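Local coordinates for SusD superfamily protein (Bacteroides fragilis, PDB 3L22), which probably binds glycans at the outer membrane as a SusD-family lipoprotein, delivering them for uptake, and carries zinc ions in the crystal, at residues V74-A79 against I428-L433; A82-Y87 against Y424-P429; E188-T193 against P243-E248; S249-P254 against V322-Y327. All blocks are in the same frame, centred on the assembly; numbering follows the deposited sequence.

Interaction 1: V74-A79 against I428-L433; sequences VGITDA and IPQVEL
Ile76 and Gln430 lie obliquely across each other where the loop 74-79 meets the first turn of helix 430-435. The ethyl branch of Ile76 starts between the backbone N and the carbonyl carbon (chi1 65°), and its tip CD1 stands 3.8 Å from Gln430 OE1. The other branch ends at the backbone, Ile76 CG2 lying 3.5 Å from Ile428 O. Gln430 has CG anti to its own N (chi1 -179°) and a chain bent at chi2; its CB packs 3.5 Å from Ile76 O. That carbonyl is the polar centre of the contact: Gln430 N donates to Ile76 O at 2.8 Å, nearly straight at 171°. A water also donates to Ile76 O, at 2.9 Å, and accepts from Val431 N. The apolar share is looser, Ile76 CD1 being 4.4 Å from Leu433 CD1. Gly75 to Asp78 form a type I beta turn, closed by a bond from Gly75 N to Asp78 OD1 that meets the carboxylate from above its plane. The arrangement is a helix N-terminus, with Pro429 at the N-cap position, whose first amide is met directly, and the second through water, by a carbonyl from a loop distant in sequence.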
loop_
_atom_site.group_PDB
_atom_site.type_symbol
_atom_site.label_atom_id
_atom_site.label_comp_id
_atom_site.label_asym_id
_atom_site.label_seq_id
_atom_site.Cartn_x
_atom_site.Cartn_y
_atom_site.Cartn_z
ATOM N N VAL A 74 -1.086 5.495 -18.599
ATOM C CA VAL A 74 -0.174 6.495 -18.046
ATOM C C VAL A 74 1.097 6.556 -18.890
ATOM O O VAL A 74 1.696 5.501 -19.208
ATOM C CB VAL A 74 0.180 6.227 -16.567
ATOM C CG1 VAL A 74 1.346 7.108 -16.150
ATOM C CG2 VAL A 74 -1.058 6.478 -15.690
ATOM N N GLY A 75 1.459 7.787 -19.280
ATOM C CA GLY A 75 2.635 8.077 -20.101
ATOM C C GLY A 75 3.712 8.821 -19.324
ATOM O O GLY A 75 3.604 9.013 -18.110
ATOM N N ILE A 76 4.747 9.239 -20.033
ATOM C CA ILE A 76 5.910 9.865 -19.387
ATOM C C ILE A 76 5.646 11.254 -18.804
ATOM O O ILE A 76 6.460 11.723 -18.006
ATOM C CB ILE A 76 7.157 9.896 -20.306
ATOM C CG1 ILE A 76 6.947 10.793 -21.566
ATOM C CG2 ILE A 76 7.557 8.438 -20.716
ATOM C CD1 ILE A 76 8.218 10.889 -22.504
ATOM N N THR A 77 4.538 11.912 -19.172
ATOM C CA THR A 77 4.280 13.260 -18.668
ATOM C C THR A 77 3.078 13.347 -17.751
ATOM O O THR A 77 2.798 14.415 -17.286
ATOM C CB THR A 77 4.094 14.301 -19.775
ATOM O OG1 THR A 77 2.876 14.035 -20.493
ATOM C CG2 THR A 77 5.270 14.275 -20.733
ATOM N N ASP A 78 2.371 12.250 -17.478
ATOM C CA ASP A 78 1.202 12.310 -16.588
ATOM C C ASP A 78 1.580 12.787 -15.187
ATOM O O ASP A 78 2.593 12.376 -14.640
ATOM C CB ASP A 78 0.525 10.946 -16.481
ATOM C CG ASP A 78 -0.271 10.582 -17.751
ATOM O OD1 ASP A 78 0.335 10.060 -18.702
ATOM O OD2 ASP A 78 -1.492 10.834 -17.794
ATOM N N ALA A 79 0.768 13.666 -14.629
ATOM C CA ALA A 79 1.030 14.258 -13.308
ATOM C C ALA A 79 1.266 13.206 -12.234
ATOM O O ALA A 79 2.162 13.357 -11.404
ATOM C CB ALA A 79 -0.105 15.221 -12.903
ATOM N N ILE A 428 9.174 5.066 -17.073
ATOM C CA ILE A 428 10.008 5.993 -16.348
ATOM C C ILE A 428 9.647 7.415 -16.807
ATOM O O ILE A 428 9.621 7.662 -17.999
ATOM C CB ILE A 428 11.519 5.747 -16.580
ATOM C CG1 ILE A 428 11.940 4.335 -16.116
ATOM C CG2 ILE A 428 12.327 6.848 -15.862
ATOM C CD1 ILE A 428 11.617 3.991 -14.654
ATOM N N PRO A 429 9.328 8.339 -15.859
ATOM C CA PRO A 429 8.769 9.630 -16.284
ATOM C C PRO A 429 9.769 10.583 -16.872
ATOM O O PRO A 429 10.953 10.493 -16.581
ATOM C CB PRO A 429 8.212 10.236 -14.981
ATOM C CG PRO A 429 9.042 9.589 -13.924
ATOM C CD PRO A 429 9.210 8.168 -14.408
ATOM N N GLN A 430 9.265 11.525 -17.655
ATOM C CA GLN A 430 10.095 12.581 -18.254
ATOM C C GLN A 430 10.967 13.344 -17.242
ATOM O O GLN A 430 12.092 13.707 -17.584
ATOM C CB GLN A 430 9.215 13.577 -19.019
ATOM C CG GLN A 430 9.939 14.740 -19.737
ATOM C CD GLN A 430 10.857 14.292 -20.887
ATOM O OE1 GLN A 430 10.997 13.092 -21.189
ATOM N NE2 GLN A 430 11.472 15.272 -21.549
ATOM N N VAL A 431 10.468 13.577 -16.020
ATOM C CA VAL A 431 11.289 14.277 -15.013
ATOM C C VAL A 431 12.621 13.560 -14.789
ATOM O O VAL A 431 13.653 14.195 -14.703
ATOM C CB VAL A 431 10.569 14.494 -13.653
ATOM C CG1 VAL A 431 9.479 15.507 -13.806
ATOM C CG2 VAL A 431 10.027 13.182 -13.072
ATOM N N GLU A 432 12.605 12.233 -14.755
ATOM C CA GLU A 432 13.831 11.461 -14.627
ATOM C C GLU A 432 14.637 11.446 -15.931
ATOM O O GLU A 432 15.878 11.619 -15.915
ATOM C CB GLU A 432 13.492 10.031 -14.190
ATOM C CG GLU A 432 14.675 9.092 -13.951
ATOM C CD GLU A 432 15.515 9.411 -12.712
ATOM O OE1 GLU A 432 15.118 10.260 -11.900
ATOM O OE2 GLU A 432 16.578 8.777 -12.547
ATOM N N LEU A 433 13.955 11.250 -17.057
ATOM C CA LEU A 433 14.641 11.092 -18.343
ATOM C C LEU A 433 15.476 12.318 -18.702
ATOM O O LEU A 433 16.530 12.178 -19.318
ATOM C CB LEU A 433 13.643 10.787 -19.468
ATOM C CG LEU A 433 12.817 9.483 -19.415
ATOM C CD1 LEU A 433 11.959 9.449 -20.687
ATOM C CD2 LEU A 433 13.706 8.246 -19.306
HETATM O O HOH W 1 7.491 13.547 -15.939
#

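Interaction 2: A82-Y87 against Y424-P429; sequences ADTWTY and YTWPIP
Trp85 carries its indole with CG anti to the backbone N (chi1 -168°), which sends the ring system from helix 79-103 toward Pro429, while in Ile428 chi1 (-61°) sets CG1 beside its own N and chi2 (-56°) then places CD1 near the six-membered part of that indole. The proline and indole cross at about a right angle. Pro429 CG lies over one face of the five-membered ring, 3.9 Å from its centroid, which is CH-pi geometry. Pro429 CD follows the same face outward to the rim, 3.6 Å from Trp85 CE3. Ile428 CD1 approaches obliquely, 3.7 Å from Trp85 CZ3. One helix residue earlier, Thr84 OG1 sits at the edge of the Trp426 ring, in its plane and 3.7 Å from Trp426 CZ3; this hydroxyl is hydrogen-bonded to Glu80 O and to Ser45 OG. The indole N-H of Trp85 is likewise satisfied outside the pairing, by Glu432 on the helix that Pro429 starts, and Tyr135 meets the ring system edge-to-face. Two tryptophans, one from each side, are thus packed into a buried seam. A CH-pi contact of a proline over a tryptophan face here joins the loop 424-429, ahead of helix 430-435, to helix 79-103 of the SusD-type helical fold.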
loop_
_atom_site.group_PDB
_atom_site.type_symbol
_atom_site.label_atom_id
_atom_site.label_comp_id
_atom_site.label_asym_id
_atom_site.label_seq_id
_atom_site.Cartn_x
_atom_site.Cartn_y
_atom_site.Cartn_z
ATOM N N ALA A 82 4.925 11.742 -12.670
ATOM C CA ALA A 82 5.918 12.702 -12.241
ATOM C C ALA A 82 5.882 12.921 -10.724
ATOM O O ALA A 82 6.934 12.947 -10.053
ATOM C CB ALA A 82 5.702 14.037 -12.981
ATOM N N ASP A 83 4.686 13.038 -10.175
ATOM C CA ASP A 83 4.555 13.274 -8.747
ATOM C C ASP A 83 4.955 12.068 -7.909
ATOM O O ASP A 83 5.651 12.237 -6.927
ATOM C CB ASP A 83 3.143 13.674 -8.359
ATOM C CG ASP A 83 2.708 15.045 -8.950
ATOM O OD1 ASP A 83 3.541 15.815 -9.488
ATOM O OD2 ASP A 83 1.479 15.300 -8.886
ATOM N N THR A 84 4.515 10.868 -8.284
ATOM C CA THR A 84 4.887 9.691 -7.530
ATOM C C THR A 84 6.403 9.551 -7.500
ATOM O O THR A 84 6.998 9.323 -6.445
ATOM C CB THR A 84 4.265 8.421 -8.126
ATOM O OG1 THR A 84 2.833 8.530 -8.057
ATOM C CG2 THR A 84 4.775 7.174 -7.364
ATOM N N TRP A 85 7.014 9.696 -8.676
ATOM C CA TRP A 85 8.465 9.629 -8.827
ATOM C C TRP A 85 9.193 10.688 -7.981
ATOM O O TRP A 85 10.034 10.358 -7.141
ATOM C CB TRP A 85 8.846 9.788 -10.306
ATOM C CG TRP A 85 10.260 9.452 -10.590
ATOM C CD1 TRP A 85 11.320 10.302 -10.545
ATOM C CD2 TRP A 85 10.788 8.166 -10.962
ATOM N NE1 TRP A 85 12.473 9.628 -10.842
ATOM C CE2 TRP A 85 12.179 8.319 -11.114
ATOM C CE3 TRP A 85 10.223 6.900 -11.155
ATOM C CZ2 TRP A 85 13.021 7.261 -11.469
ATOM C CZ3 TRP A 85 11.049 5.855 -11.515
ATOM C CH2 TRP A 85 12.444 6.050 -11.684
ATOM N N THR A 86 8.881 11.952 -8.241
ATOM C CA THR A 86 9.523 13.048 -7.568
ATOM C C THR A 86 9.382 12.934 -6.055
ATOM O O THR A 86 10.382 13.025 -5.361
ATOM C CB THR A 86 8.959 14.385 -8.057
ATOM O OG1 THR A 86 9.201 14.482 -9.466
ATOM C CG2 THR A 86 9.639 15.603 -7.350
ATOM N N TYR A 87 8.173 12.659 -5.539
ATOM C CA TYR A 87 8.001 12.681 -4.072
ATOM C C TYR A 87 8.493 11.416 -3.368
ATOM O O TYR A 87 8.937 11.519 -2.225
ATOM C CB TYR A 87 6.579 13.146 -3.665
ATOM C CG TYR A 87 6.461 14.611 -3.995
ATOM C CD1 TYR A 87 6.012 15.036 -5.241
ATOM C CD2 TYR A 87 6.895 15.569 -3.097
ATOM C CE1 TYR A 87 5.985 16.380 -5.566
ATOM C CE2 TYR A 87 6.892 16.906 -3.415
ATOM C CZ TYR A 87 6.428 17.296 -4.635
ATOM O OH TYR A 87 6.397 18.605 -4.940
ATOM N N TYR A 424 1.003 -2.319 -19.055
ATOM C CA TYR A 424 0.927 -3.042 -17.794
ATOM C C TYR A 424 1.641 -2.262 -16.679
ATOM O O TYR A 424 1.218 -2.300 -15.503
ATOM C CB TYR A 424 1.565 -4.421 -17.921
ATOM C CG TYR A 424 1.190 -5.421 -16.831
ATOM C CD1 TYR A 424 -0.075 -5.966 -16.778
ATOM C CD2 TYR A 424 2.115 -5.877 -15.915
ATOM C CE1 TYR A 424 -0.414 -6.901 -15.849
ATOM C CE2 TYR A 424 1.765 -6.852 -14.956
ATOM C CZ TYR A 424 0.494 -7.331 -14.920
ATOM O OH TYR A 424 0.132 -8.290 -14.006
ATOM N N THR A 425 2.727 -1.589 -17.054
ATOM C CA THR A 425 3.533 -0.829 -16.135
ATOM C C THR A 425 3.500 0.651 -16.529
ATOM O O THR A 425 3.064 1.013 -17.616
ATOM C CB THR A 425 4.979 -1.299 -16.174
ATOM O OG1 THR A 425 5.506 -1.043 -17.480
ATOM C CG2 THR A 425 5.098 -2.801 -15.812
ATOM N N TRP A 426 3.953 1.485 -15.602
ATOM C CA TRP A 426 4.178 2.881 -15.852
ATOM C C TRP A 426 5.581 3.033 -16.465
ATOM O O TRP A 426 6.501 2.318 -16.070
ATOM C CB TRP A 426 4.124 3.634 -14.524
ATOM C CG TRP A 426 2.759 3.944 -14.009
ATOM C CD1 TRP A 426 1.556 3.456 -14.454
ATOM C CD2 TRP A 426 2.457 4.855 -12.962
ATOM N NE1 TRP A 426 0.526 4.017 -13.734
ATOM C CE2 TRP A 426 1.055 4.891 -12.822
ATOM C CE3 TRP A 426 3.236 5.680 -12.146
ATOM C CZ2 TRP A 426 0.418 5.688 -11.864
ATOM C CZ3 TRP A 426 2.581 6.491 -11.180
ATOM C CH2 TRP A 426 1.209 6.485 -11.063
ATOM N N PRO A 427 5.746 3.937 -17.421
ATOM C CA PRO A 427 7.081 4.168 -17.946
ATOM C C PRO A 427 7.844 5.132 -17.033
ATOM O O PRO A 427 7.231 5.926 -16.311
ATOM C CB PRO A 427 6.802 4.814 -19.301
ATOM C CG PRO A 427 5.522 5.627 -19.040
ATOM C CD PRO A 427 4.727 4.765 -18.102
ATOM N N ILE A 428 9.174 5.066 -17.073
ATOM C CA ILE A 428 10.008 5.993 -16.348
ATOM C C ILE A 428 9.647 7.415 -16.807
ATOM O O ILE A 428 9.621 7.662 -17.999
ATOM C CB ILE A 428 11.519 5.747 -16.580
ATOM C CG1 ILE A 428 11.940 4.335 -16.116
ATOM C CG2 ILE A 428 12.327 6.848 -15.862
ATOM C CD1 ILE A 428 11.617 3.991 -14.654
ATOM N N PRO A 429 9.328 8.339 -15.859
ATOM C CA PRO A 429 8.769 9.630 -16.284
ATOM C C PRO A 429 9.769 10.583 -16.872
ATOM O O PRO A 429 10.953 10.493 -16.581
ATOM C CB PRO A 429 8.212 10.236 -14.981
ATOM C CG PRO A 429 9.042 9.589 -13.924
ATOM C CD PRO A 429 9.210 8.168 -14.408
#

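Interaction 3: E188-T193 against P243-E248; sequences EVNTYT and PYFSQE. With ZN (zinc ion), chain E.
The loop pieces 189-192 and 245-247 run nearly antiparallel, 162° apart end to end, with Asn190 and Gln247 closest at CA atoms 5.0 Å apart. Asn190 has a left-handed backbone conformation. The side chains of Asn190 and Phe245 cross at about a right angle, with amide and ring planes 69° apart, and OD1 lies at the ring edge, 3.5 Å from Phe245 CD2. On the amide's nitrogen branch, Asn190 ND2 lies 3.7 Å from Gln247 CG. Three waters bridge the segments: one accepts from Asn190 N (2.8 Å) and donates to Ser246 O, another donates to both Asn190 OD1 and Phe245 O, and a third accepts from Asn190 ND2 and Gln247 NE2. Beside the seam, Glu188 OE2 binds the zinc ion at 2.1 Å, with Asp186 as a second ligand. Glu188 OE1 accepts from Thr191 OG1 (2.7 Å) through its anti lone pair, which probably helps fix the carboxylate's rotation; the same hydroxyl N-caps the following helix at Gly194 N. Hydrogen bonding between the segments thus runs through water, as suits a surface contact.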
loop_
_atom_site.group_PDB
_atom_site.type_symbol
_atom_site.label_atom_id
_atom_site.label_comp_id
_atom_site.label_asym_id
_atom_site.label_seq_id
_atom_site.Cartn_x
_atom_site.Cartn_y
_atom_site.Cartn_z
ATOM N N GLU A 188 4.035 -1.284 20.293
ATOM C CA GLU A 188 2.795 -0.883 20.950
ATOM C C GLU A 188 1.596 -1.135 20.010
ATOM O O GLU A 188 1.723 -0.982 18.829
ATOM C CB GLU A 188 2.829 0.605 21.307
ATOM C CG GLU A 188 3.828 0.958 22.376
ATOM C CD GLU A 188 3.970 2.450 22.557
ATOM O OE1 GLU A 188 3.010 3.218 22.333
ATOM O OE2 GLU A 188 5.050 2.865 22.989
ATOM N N VAL A 189 0.477 -1.546 20.575
ATOM C CA VAL A 189 -0.764 -1.815 19.887
ATOM C C VAL A 189 -1.749 -0.781 20.403
ATOM O O VAL A 189 -1.737 -0.479 21.568
ATOM C CB VAL A 189 -1.312 -3.218 20.231
ATOM C CG1 VAL A 189 -2.779 -3.393 19.719
ATOM C CG2 VAL A 189 -0.383 -4.315 19.657
ATOM N N ASN A 190 -2.585 -0.229 19.524
ATOM C CA ASN A 190 -3.642 0.712 19.910
ATOM C C ASN A 190 -3.164 1.984 20.661
ATOM O O ASN A 190 -3.783 2.413 21.641
ATOM C CB ASN A 190 -4.684 -0.032 20.760
ATOM C CG ASN A 190 -6.042 0.672 20.778
ATOM O OD1 ASN A 190 -6.397 1.345 19.826
ATOM N ND2 ASN A 190 -6.767 0.547 21.880
ATOM N N THR A 191 -2.050 2.561 20.232
ATOM C CA THR A 191 -1.647 3.904 20.675
ATOM C C THR A 191 -1.317 4.711 19.420
ATOM O O THR A 191 -0.954 4.135 18.391
ATOM C CB THR A 191 -0.419 3.861 21.586
ATOM O OG1 THR A 191 0.726 3.407 20.828
ATOM C CG2 THR A 191 -0.661 2.910 22.803
ATOM N N TYR A 192 -1.463 6.039 19.490
ATOM C CA TYR A 192 -1.073 6.928 18.373
ATOM C C TYR A 192 0.328 6.599 17.860
ATOM O O TYR A 192 0.550 6.430 16.662
ATOM C CB TYR A 192 -1.125 8.375 18.844
ATOM C CG TYR A 192 -0.606 9.362 17.821
ATOM C CD1 TYR A 192 -1.424 9.838 16.827
ATOM C CD2 TYR A 192 0.708 9.822 17.870
ATOM C CE1 TYR A 192 -0.958 10.735 15.895
ATOM C CE2 TYR A 192 1.197 10.708 16.943
ATOM C CZ TYR A 192 0.361 11.155 15.957
ATOM O OH TYR A 192 0.805 12.049 15.050
ATOM N N THR A 193 1.291 6.510 18.771
ATOM C CA THR A 193 2.684 6.277 18.384
ATOM C C THR A 193 2.901 4.888 17.787
ATOM O O THR A 193 3.699 4.726 16.832
ATOM C CB THR A 193 3.612 6.515 19.553
ATOM O OG1 THR A 193 3.356 7.832 20.068
ATOM C CG2 THR A 193 5.060 6.453 19.106
ATOM N N PRO A 243 -10.863 7.854 16.924
ATOM C CA PRO A 243 -9.554 8.501 16.774
ATOM C C PRO A 243 -8.756 8.061 15.538
ATOM O O PRO A 243 -7.582 8.411 15.426
ATOM C CB PRO A 243 -8.822 8.094 18.052
ATOM C CG PRO A 243 -9.365 6.711 18.376
ATOM C CD PRO A 243 -10.837 6.821 17.970
ATOM N N TYR A 244 -9.412 7.342 14.639
ATOM C CA TYR A 244 -8.906 6.878 13.354
ATOM C C TYR A 244 -7.977 5.673 13.437
ATOM O O TYR A 244 -7.240 5.398 12.491
ATOM C CB TYR A 244 -8.308 8.006 12.493
ATOM C CG TYR A 244 -9.222 9.208 12.341
ATOM C CD1 TYR A 244 -10.340 9.167 11.515
ATOM C CD2 TYR A 244 -9.000 10.367 13.072
ATOM C CE1 TYR A 244 -11.192 10.255 11.412
ATOM C CE2 TYR A 244 -9.831 11.459 12.954
ATOM C CZ TYR A 244 -10.925 11.405 12.119
ATOM O OH TYR A 244 -11.743 12.513 12.008
ATOM N N PHE A 245 -8.020 4.947 14.547
ATOM C CA PHE A 245 -7.310 3.678 14.670
ATOM C C PHE A 245 -8.024 2.845 15.720
ATOM O O PHE A 245 -8.777 3.376 16.526
ATOM C CB PHE A 245 -5.818 3.874 15.050
ATOM C CG PHE A 245 -5.581 4.574 16.374
ATOM C CD1 PHE A 245 -5.544 5.962 16.450
ATOM C CD2 PHE A 245 -5.394 3.844 17.540
ATOM C CE1 PHE A 245 -5.327 6.605 17.650
ATOM C CE2 PHE A 245 -5.148 4.472 18.745
ATOM C CZ PHE A 245 -5.149 5.849 18.815
ATOM N N SER A 246 -7.755 1.550 15.702
ATOM C CA SER A 246 -8.372 0.606 16.588
ATOM C C SER A 246 -7.309 -0.426 16.964
ATOM O O SER A 246 -6.155 -0.335 16.524
ATOM C CB SER A 246 -9.537 -0.098 15.888
ATOM O OG SER A 246 -9.066 -1.029 14.894
ATOM N N GLN A 247 -7.713 -1.445 17.715
ATOM C CA GLN A 247 -6.863 -2.606 17.972
ATOM C C GLN A 247 -6.512 -3.449 16.725
ATOM O O GLN A 247 -5.702 -4.378 16.840
ATOM C CB GLN A 247 -7.514 -3.509 19.008
ATOM C CG GLN A 247 -7.445 -2.812 20.387
ATOM C CD GLN A 247 -8.065 -3.596 21.476
ATOM O OE1 GLN A 247 -8.744 -4.588 21.219
ATOM N NE2 GLN A 247 -7.869 -3.156 22.706
ATOM N N GLU A 248 -7.133 -3.151 15.583
ATOM C CA GLU A 248 -6.775 -3.760 14.296
ATOM C C GLU A 248 -5.631 -3.043 13.563
ATOM O O GLU A 248 -5.007 -3.629 12.669
ATOM C CB GLU A 248 -8.006 -3.817 13.397
ATOM C CG GLU A 248 -7.901 -4.806 12.285
ATOM C CD GLU A 248 -9.046 -4.770 11.281
ATOM O OE1 GLU A 248 -10.150 -4.293 11.630
ATOM O OE2 GLU A 248 -8.821 -5.260 10.129
HETATM ZN ZN ZN E . 6.754 1.673 23.045
HETATM O O HOH W 2 -3.582 -0.933 17.017
HETATM O O HOH W 3 -8.350 3.119 19.556
HETATM O O HOH W 4 -5.734 -1.638 23.796
#

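Interaction 4: S249-P254 against V322-Y327; sequences SIFSLP and VPIFRY. With EDO (1,2-ethanediol), chain B.
Phe251 O and Phe325 O each take two backbone N-H groups from the other segment. Phe251 O accepts from Ile324 N at 2.9 Å and from Phe325 N at 3.0 Å, the second straighter (167° against 140°); Phe325 O is gripped likewise by Ile250 N and Phe251 N. These forks mark two classic beta bulges, one on each antiparallel strand. Beyond them Leu253 and Val322 form a regular hydrogen-bonded pair, Leu253 N donating to Val322 O at 2.8 Å. A water donates to Phe325 O, its third partner, and also bonds Ser252 OG. On the apolar face, Phe251 and Ile324 lie side by side, with Phe251 CD2 3.7 Å from Ile324 CB. Ile324 CG2 sits in the plane of the Phe251 ring at its edge, and also over the centre of the Phe325 ring, 3.8 Å above its plane. Helices 113-131 and 200-213 cover this face. The doubled acceptors mean that four buried amide N-H groups keep partners where the chains turn corners at 250 and 324.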
loop_
_atom_site.group_PDB
_atom_site.type_symbol
_atom_site.label_atom_id
_atom_site.label_comp_id
_atom_site.label_asym_id
_atom_site.label_seq_id
_atom_site.Cartn_x
_atom_site.Cartn_y
_atom_site.Cartn_z
ATOM N N SER A 249 -5.339 -1.800 13.952
ATOM C CA SER A 249 -4.499 -0.918 13.157
ATOM C C SER A 249 -3.039 -1.180 13.426
ATOM O O SER A 249 -2.591 -1.068 14.560
ATOM C CB SER A 249 -4.824 0.544 13.504
ATOM O OG SER A 249 -6.198 0.802 13.331
ATOM N N ILE A 250 -2.292 -1.531 12.389
ATOM C CA ILE A 250 -0.867 -1.781 12.536
ATOM C C ILE A 250 -0.101 -0.530 12.177
ATOM O O ILE A 250 0.710 -0.037 12.971
ATOM C CB ILE A 250 -0.404 -2.998 11.698
ATOM C CG1 ILE A 250 -1.149 -4.272 12.152
ATOM C CG2 ILE A 250 1.128 -3.138 11.829
ATOM C CD1 ILE A 250 -1.142 -5.440 11.173
ATOM N N PHE A 251 -0.305 -0.022 10.969
ATOM C CA PHE A 251 0.418 1.178 10.523
ATOM C C PHE A 251 -0.479 2.018 9.608
ATOM O O PHE A 251 -1.082 1.471 8.662
ATOM C CB PHE A 251 1.728 0.789 9.797
ATOM C CG PHE A 251 2.526 1.969 9.320
ATOM C CD1 PHE A 251 3.129 2.824 10.234
ATOM C CD2 PHE A 251 2.667 2.245 7.952
ATOM C CE1 PHE A 251 3.817 3.966 9.805
ATOM C CE2 PHE A 251 3.382 3.365 7.509
ATOM C CZ PHE A 251 3.947 4.224 8.426
ATOM N N SER A 252 -0.535 3.322 9.887
ATOM C CA SER A 252 -1.333 4.295 9.142
ATOM C C SER A 252 -0.612 5.609 9.049
ATOM O O SER A 252 0.328 5.892 9.823
ATOM C CB SER A 252 -2.675 4.584 9.843
ATOM O OG SER A 252 -3.434 3.419 10.049
ATOM N N LEU A 253 -1.054 6.418 8.095
ATOM C CA LEU A 253 -0.540 7.788 7.911
ATOM C C LEU A 253 -1.588 8.740 8.496
ATOM O O LEU A 253 -2.731 8.803 7.973
ATOM C CB LEU A 253 -0.297 8.102 6.437
ATOM C CG LEU A 253 0.394 7.008 5.619
ATOM C CD1 LEU A 253 0.554 7.473 4.126
ATOM C CD2 LEU A 253 1.715 6.698 6.248
ATOM N N PRO A 254 -1.238 9.427 9.592
ATOM C CA PRO A 254 -2.211 10.280 10.278
ATOM C C PRO A 254 -2.310 11.624 9.608
ATOM O O PRO A 254 -1.364 12.032 8.913
ATOM C CB PRO A 254 -1.601 10.429 11.674
ATOM C CG PRO A 254 -0.108 10.404 11.393
ATOM C CD PRO A 254 0.073 9.433 10.278
ATOM N N VAL A 322 -4.999 7.350 6.561
ATOM C CA VAL A 322 -4.806 6.425 5.482
ATOM C C VAL A 322 -4.239 5.145 6.096
ATOM O O VAL A 322 -3.132 5.150 6.642
ATOM C CB VAL A 322 -3.871 7.018 4.422
ATOM C CG1 VAL A 322 -3.608 6.019 3.227
ATOM C CG2 VAL A 322 -4.486 8.357 3.927
ATOM N N PRO A 323 -5.011 4.044 6.068
ATOM C CA PRO A 323 -4.580 2.769 6.624
ATOM C C PRO A 323 -3.665 1.987 5.663
ATOM O O PRO A 323 -4.087 1.603 4.543
ATOM C CB PRO A 323 -5.898 2.040 6.819
ATOM C CG PRO A 323 -6.752 2.506 5.697
ATOM C CD PRO A 323 -6.348 3.934 5.442
ATOM N N ILE A 324 -2.420 1.767 6.067
ATOM C CA ILE A 324 -1.454 1.026 5.236
ATOM C C ILE A 324 -1.549 -0.473 5.547
ATOM O O ILE A 324 -1.762 -1.263 4.652
ATOM C CB ILE A 324 -0.019 1.562 5.447
ATOM C CG1 ILE A 324 0.050 3.071 5.086
ATOM C CG2 ILE A 324 1.021 0.761 4.671
ATOM C CD1 ILE A 324 -0.331 3.444 3.658
ATOM N N PHE A 325 -1.374 -0.844 6.809
ATOM C CA PHE A 325 -1.479 -2.218 7.267
ATOM C C PHE A 325 -2.466 -2.314 8.420
ATOM O O PHE A 325 -2.350 -1.569 9.421
ATOM C CB PHE A 325 -0.131 -2.733 7.808
ATOM C CG PHE A 325 1.014 -2.645 6.840
ATOM C CD1 PHE A 325 0.896 -3.111 5.536
ATOM C CD2 PHE A 325 2.247 -2.145 7.266
ATOM C CE1 PHE A 325 1.958 -3.057 4.677
ATOM C CE2 PHE A 325 3.305 -2.077 6.416
ATOM C CZ PHE A 325 3.172 -2.533 5.111
ATOM N N ARG A 326 -3.407 -3.244 8.314
ATOM C CA ARG A 326 -4.237 -3.630 9.448
ATOM C C ARG A 326 -4.360 -5.138 9.530
ATOM O O ARG A 326 -4.050 -5.868 8.557
ATOM C CB ARG A 326 -5.602 -2.912 9.405
ATOM C CG ARG A 326 -6.481 -3.181 8.270
ATOM C CD ARG A 326 -7.723 -2.302 8.363
ATOM N NE ARG A 326 -8.565 -2.330 7.185
ATOM C CZ ARG A 326 -9.519 -3.240 6.909
ATOM N NH1 ARG A 326 -9.789 -4.265 7.714
ATOM N NH2 ARG A 326 -10.235 -3.126 5.792
ATOM N N TYR A 327 -4.800 -5.617 10.691
ATOM C CA TYR A 327 -4.713 -7.038 10.990
ATOM C C TYR A 327 -5.548 -7.966 10.097
ATOM O O TYR A 327 -5.168 -9.117 9.917
ATOM C CB TYR A 327 -5.017 -7.271 12.473
ATOM C CG TYR A 327 -4.740 -8.669 12.973
ATOM C CD1 TYR A 327 -3.494 -9.270 12.814
ATOM C CD2 TYR A 327 -5.722 -9.375 13.661
ATOM C CE1 TYR A 327 -3.272 -10.569 13.243
ATOM C CE2 TYR A 327 -5.495 -10.662 14.140
ATOM C CZ TYR A 327 -4.275 -11.242 13.934
ATOM O OH TYR A 327 -4.082 -12.491 14.427
HETATM C C1 EDO B . -1.539 -16.634 13.860
HETATM O O1 EDO B . -0.189 -17.113 13.968
HETATM C C2 EDO B . -1.753 -15.808 12.589
HETATM O O2 EDO B . -2.138 -14.410 12.772
HETATM O O HOH W 5 -3.848 0.752 9.844
#

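How the interactions relate
Interactions 1 and 2 hold the same element: they share Ile428 and Pro429, and they touch through Glu432 OE1 and Trp85 NE1, 2.9 Å apart. Interaction 2 is buried and apolar; its neighbour, farther from the chain's centre, is partly buried and turns on a backbone bond and a water. Interactions 3 and 4 form the second cluster, with centres about 9 Å apart, joined by a salt bridge from Glu248 OE2 to Arg326 NH1 (2.8 Å). There the surface contact 188-193/243-248 relies on waters beside a zinc ion, whereas the core pair 249-254/322-327 uses direct strand bonds and aromatic packing. The centres of interactions 1 and 3 are about 37 Å apart, on opposite sides of the chain's centre.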